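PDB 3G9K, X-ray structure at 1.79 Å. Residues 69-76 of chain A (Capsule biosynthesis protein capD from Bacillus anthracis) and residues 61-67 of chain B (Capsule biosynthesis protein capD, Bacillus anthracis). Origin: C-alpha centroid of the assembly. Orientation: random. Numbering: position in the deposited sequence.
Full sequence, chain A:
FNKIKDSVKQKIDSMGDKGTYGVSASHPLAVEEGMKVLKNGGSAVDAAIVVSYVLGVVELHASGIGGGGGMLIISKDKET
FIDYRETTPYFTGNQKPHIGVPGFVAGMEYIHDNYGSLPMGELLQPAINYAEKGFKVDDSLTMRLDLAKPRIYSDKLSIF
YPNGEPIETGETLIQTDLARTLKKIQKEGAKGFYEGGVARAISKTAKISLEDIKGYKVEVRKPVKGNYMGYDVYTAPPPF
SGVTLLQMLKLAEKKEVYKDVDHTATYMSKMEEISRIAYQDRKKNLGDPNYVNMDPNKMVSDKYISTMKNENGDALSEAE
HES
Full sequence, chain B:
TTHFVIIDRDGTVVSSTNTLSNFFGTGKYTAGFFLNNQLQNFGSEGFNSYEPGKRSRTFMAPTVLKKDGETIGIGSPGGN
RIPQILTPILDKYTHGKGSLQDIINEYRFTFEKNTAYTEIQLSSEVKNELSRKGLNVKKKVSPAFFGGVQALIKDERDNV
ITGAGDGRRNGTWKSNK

Chain A 69-76: GGMLIISK
Chain B, residues 61-67: APTVLKK

Two neighbouring strands can pack without a direct hydrogen bond, side chains of one resting on side chains and backbone of the other, and this contact in CapD is a compact example. Strand 69-74 of chain A and strand 63-67 of chain B run nearly parallel, 18° apart, with axes 8.0 Å apart at closest approach and no hydrogen bond between them. Extended backbones (phi/psi -99/131 at Leu A72, -133/138 at Val B64) alternate their side chains, so Leu A72 and Ile A74 point toward chain B while Met A71, a selenomethionine, and Ile A73 point away; Pro B62, Val B64 and Lys B66 answer them. The register sets Leu A72 against Pro B62 (CA to CA 6.5 Å) and Ile A74 against Val B64 (CA to CA 7.6 Å).

Leu A72 (t, p) is the main bump. Leu A72 CD2 fits between Pro B62 and Val B64, 3.5 Å from Pro B62 O, 3.7 Å from Thr B63 CA and 4.0 Å from Val B64 CG2. Pro B62 CG lies 4.4 Å from Gly A70 O. Val B64 (t) brings CG2 to 3.9 Å from CG1 of Ile A74 (m, m), whose CG2 lies 4.0 Å from CD of Lys B66 (m, t, p, t). At this end one water oxygen sits 2.8 Å from Ile A74 O, in position to donate to it, and accepts from Lys B66 NZ (2.9 Å), lying between the strands.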

# COMPACT_ATOMS: atom_id res chain seq x y z
N GLY A 69 -2.34 8.08 2.12
CA GLY A 69 -2.74 6.84 1.50
C GLY A 69 -3.74 7.10 0.39
O GLY A 69 -4.09 8.28 0.12
N GLY A 70 -4.22 6.01 -0.16
CA GLY A 70 -5.25 6.00 -1.14
C GLY A 70 -6.07 4.74 -1.02
O GLY A 70 -5.55 3.74 -0.68
N MSE A 71 -7.38 4.91 -1.32
CA MSE A 71 -8.30 3.80 -1.18
C MSE A 71 -9.21 3.68 -2.38
O MSE A 71 -9.94 4.63 -2.74
CB MSE A 71 -9.14 3.95 0.09
CG MSE A 71 -10.11 2.77 0.34
SE MSE A 71 -11.13 2.85 1.97
CE MSE A 71 -9.63 2.90 3.24
N LEU A 72 -9.20 2.49 -2.97
CA LEU A 72 -10.07 2.15 -4.08
C LEU A 72 -11.23 1.39 -3.50
O LEU A 72 -11.04 0.48 -2.66
CB LEU A 72 -9.26 1.31 -5.10
CG LEU A 72 -9.82 0.99 -6.48
CD1 LEU A 72 -10.06 2.26 -7.25
CD2 LEU A 72 -8.84 0.03 -7.23
N ILE A 73 -12.45 1.79 -3.88
CA ILE A 73 -13.68 1.15 -3.39
C ILE A 73 -14.52 0.79 -4.64
O ILE A 73 -15.00 1.68 -5.37
CB ILE A 73 -14.52 2.02 -2.44
CG1 ILE A 73 -13.70 2.55 -1.23
CG2 ILE A 73 -15.68 1.20 -1.89
CD1 ILE A 73 -14.38 3.69 -0.44
N ILE A 74 -14.67 -0.52 -4.87
CA ILE A 74 -15.46 -1.02 -6.00
C ILE A 74 -16.61 -1.89 -5.48
O ILE A 74 -16.40 -2.98 -4.94
CB ILE A 74 -14.58 -1.83 -7.01
CG1 ILE A 74 -13.28 -1.09 -7.38
CG2 ILE A 74 -15.40 -2.21 -8.28
CD1 ILE A 74 -13.37 0.20 -8.22
N SER A 75 -17.83 -1.36 -5.59
CA SER A 75 -19.03 -2.07 -5.16
C SER A 75 -19.72 -2.55 -6.41
O SER A 75 -19.27 -2.26 -7.52
CB SER A 75 -19.96 -1.15 -4.37
OG SER A 75 -20.43 -0.09 -5.19
N LYS A 76 -20.81 -3.29 -6.23
CA LYS A 76 -21.67 -3.70 -7.36
C LYS A 76 -22.08 -2.54 -8.25
O LYS A 76 -22.19 -2.70 -9.46
CB LYS A 76 -22.91 -4.46 -6.85
CG LYS A 76 -22.74 -5.96 -6.94
CD LYS A 76 -23.38 -6.75 -5.79
CE LYS A 76 -22.86 -8.20 -5.84
NZ LYS A 76 -23.42 -9.11 -4.78
N ALA B 61 -0.26 1.67 -6.27
CA ALA B 61 -1.27 1.31 -7.23
C ALA B 61 -2.30 0.26 -6.78
O ALA B 61 -2.37 -0.78 -7.31
CB ALA B 61 -0.62 0.89 -8.49
N PRO B 62 -3.13 0.60 -5.81
CA PRO B 62 -4.20 -0.31 -5.39
C PRO B 62 -5.09 -0.58 -6.62
O PRO B 62 -5.36 0.35 -7.38
CB PRO B 62 -4.94 0.45 -4.29
CG PRO B 62 -4.52 1.92 -4.51
CD PRO B 62 -3.18 1.89 -5.11
N THR B 63 -5.47 -1.83 -6.79
CA THR B 63 -6.04 -2.32 -8.03
C THR B 63 -7.13 -3.38 -7.74
O THR B 63 -7.04 -4.13 -6.76
CB THR B 63 -4.90 -2.87 -8.96
OG1 THR B 63 -4.00 -1.81 -9.29
CG2 THR B 63 -5.44 -3.51 -10.31
N VAL B 64 -8.16 -3.40 -8.59
CA VAL B 64 -9.20 -4.44 -8.57
C VAL B 64 -9.37 -4.89 -10.03
O VAL B 64 -9.34 -4.08 -10.93
CB VAL B 64 -10.56 -3.88 -7.99
CG1 VAL B 64 -11.71 -4.81 -8.27
CG2 VAL B 64 -10.42 -3.59 -6.47
N LEU B 65 -9.49 -6.20 -10.21
CA LEU B 65 -9.75 -6.83 -11.49
C LEU B 65 -11.06 -7.60 -11.40
O LEU B 65 -11.25 -8.34 -10.46
CB LEU B 65 -8.65 -7.82 -11.81
CG LEU B 65 -7.28 -7.21 -12.08
CD1 LEU B 65 -6.43 -7.18 -10.84
CD2 LEU B 65 -6.56 -7.96 -13.21
N LYS B 66 -11.95 -7.44 -12.38
CA LYS B 66 -13.22 -8.17 -12.35
C LYS B 66 -13.58 -8.72 -13.73
O LYS B 66 -13.47 -8.02 -14.75
CB LYS B 66 -14.38 -7.28 -11.87
CG LYS B 66 -14.21 -6.70 -10.47
CD LYS B 66 -15.35 -5.79 -10.06
CE LYS B 66 -16.64 -6.56 -9.73
NZ LYS B 66 -17.70 -5.67 -9.10
N LYS B 67 -14.03 -9.97 -13.70
CA LYS B 67 -14.60 -10.69 -14.84
C LYS B 67 -15.84 -11.36 -14.37
O LYS B 67 -16.01 -11.56 -13.16
CB LYS B 67 -13.71 -11.84 -15.21
CG LYS B 67 -12.88 -11.59 -16.39
CD LYS B 67 -12.10 -12.83 -16.75
CE LYS B 67 -11.44 -13.44 -15.55
NZ LYS B 67 -12.17 -14.62 -15.01
O HOH W 1 -17.27 -5.37 -6.20